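Local coordinates for histidyl-trna synthetase (Thermus thermophilus, PDB 1H4V), which catalyses the ATP-dependent attachment of L-histidine to tRNA(His), releasing AMP and diphosphate, and works as a homodimer, at the interface of chains A and B. Coordinates in Å, arbitrary orientation; residue numbers count along the deposited sequence, not the author numbering. Chains: chain A/B, Histidyl-trna synthetase.

The interface of chains A and B. Residues chain A 38-39, 93, 95, 98; chain B 13.
B:Phe13 points its ring edge at the imidazole of A:His93: B:Phe13 CE2 stands over the centre of one imidazole face, 3.6 Å from A:His93 CD2, with the two planes turned 69° apart in an edge-to-face pair, and A:His93 ND1 lies at the edge of the phenyl ring, in its plane. The side chains run past each other in opposite directions. At the neighbouring rim, B:Phe13 CE1 meets the indole of A:Trp98 edge on and in its plane, 3.9 Å from A:Trp98 CH2 at the far end of the six-membered ring. A:Met95 CG of the same chain sits over one face of that indole, toward its rim; the methyl CE of A:Met95 reaches to 4.5 Å from B:Phe13 CZ. Nearer the phenylalanine's root, A:Leu39 CD2 packs 3.8 Å from B:Phe13 CD2, and A:Glu38 O, a backbone carbonyl, lies 3.4 Å from B:Phe13 CB. A chi1 of 65° sets the phenyl between its own backbone N and carbonyl carbon, turned into this largely apolar pocket. Replacing A:His93 with alanine would probably leave a gap beside B:Phe13 CE2 and CZ and let the phenyl ring shift or turn. The pocket belongs to the catalytic region of A: A:Glu38 ends strand 37-38, A:His93 follows helix 83-92, and A:Met95 starts 3-10 helix 95-97. B:Phe13 precedes helix 14-33 of the partner, and the two-fold axis repeats the contact, probably helping to hold the homodimer together.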
loop_
_atom_site.group_PDB
_atom_site.type_symbol
_atom_site.label_atom_id
_atom_site.label_comp_id
_atom_site.label_asym_id
_atom_site.label_seq_id
_atom_site.Cartn_x
_atom_site.Cartn_y
_atom_site.Cartn_z
ATOM N N GLU A 38 -2.750 11.636 -6.149
ATOM C CA GLU A 38 -2.880 10.270 -5.650
ATOM C C GLU A 38 -4.110 10.087 -4.784
ATOM O O GLU A 38 -4.398 10.887 -3.899
ATOM C CB GLU A 38 -1.646 9.812 -4.855
ATOM C CG GLU A 38 -1.750 8.309 -4.495
ATOM C CD GLU A 38 -0.518 7.730 -3.816
ATOM O OE1 GLU A 38 -0.533 6.515 -3.519
ATOM O OE2 GLU A 38 0.462 8.470 -3.576
ATOM N N LEU A 39 -4.830 9.009 -5.041
ATOM C CA LEU A 39 -6.041 8.713 -4.292
ATOM C C LEU A 39 -6.059 7.241 -3.862
ATOM O O LEU A 39 -5.733 6.350 -4.652
ATOM C CB LEU A 39 -7.248 9.037 -5.178
ATOM C CG LEU A 39 -8.709 8.755 -4.812
ATOM C CD1 LEU A 39 -8.906 7.274 -4.747
ATOM C CD2 LEU A 39 -9.088 9.424 -3.498
ATOM N N HIS A 93 -16.545 13.647 -2.909
ATOM C CA HIS A 93 -15.827 14.827 -2.451
ATOM C C HIS A 93 -16.060 16.102 -3.244
ATOM O O HIS A 93 -15.345 17.081 -3.066
ATOM C CB HIS A 93 -14.339 14.498 -2.366
ATOM C CG HIS A 93 -14.050 13.354 -1.451
ATOM N ND1 HIS A 93 -14.175 13.451 -0.081
ATOM C CD2 HIS A 93 -13.755 12.055 -1.711
ATOM C CE1 HIS A 93 -13.976 12.263 0.463
ATOM N NE2 HIS A 93 -13.721 11.399 -0.504
ATOM N N MET A 95 -15.513 16.849 -6.354
ATOM C CA MET A 95 -14.378 17.257 -7.161
ATOM C C MET A 95 -14.859 17.988 -8.412
ATOM O O MET A 95 -14.057 18.580 -9.140
ATOM C CB MET A 95 -13.526 16.043 -7.545
ATOM C CG MET A 95 -12.818 15.381 -6.366
ATOM S SD MET A 95 -11.733 14.005 -6.848
ATOM C CE MET A 95 -11.234 13.355 -5.243
ATOM N N TRP A 98 -13.675 21.415 -8.509
ATOM C CA TRP A 98 -12.263 21.675 -8.762
ATOM C C TRP A 98 -12.029 22.059 -10.217
ATOM O O TRP A 98 -12.907 21.886 -11.062
ATOM C CB TRP A 98 -11.435 20.428 -8.471
ATOM C CG TRP A 98 -11.489 19.964 -7.070
ATOM C CD1 TRP A 98 -12.167 20.541 -6.035
ATOM C CD2 TRP A 98 -10.816 18.834 -6.527
ATOM N NE1 TRP A 98 -11.956 19.835 -4.878
ATOM C CE2 TRP A 98 -11.125 18.769 -5.155
ATOM C CE3 TRP A 98 -9.975 17.849 -7.071
ATOM C CZ2 TRP A 98 -10.629 17.785 -4.314
ATOM C CZ3 TRP A 98 -9.478 16.863 -6.238
ATOM C CH2 TRP A 98 -9.809 16.836 -4.875
ATOM N N PHE B 13 -6.476 11.157 0.438
ATOM C CA PHE B 13 -5.843 11.953 -0.599
ATOM C C PHE B 13 -5.418 13.269 0.028
ATOM O O PHE B 13 -5.736 13.518 1.179
ATOM C CB PHE B 13 -6.796 12.159 -1.791
ATOM C CG PHE B 13 -8.027 12.960 -1.476
ATOM C CD1 PHE B 13 -8.034 14.344 -1.635
ATOM C CD2 PHE B 13 -9.202 12.324 -1.076
ATOM C CE1 PHE B 13 -9.193 15.089 -1.407
ATOM C CE2 PHE B 13 -10.369 13.059 -0.845
ATOM C CZ PHE B 13 -10.363 14.448 -1.015
#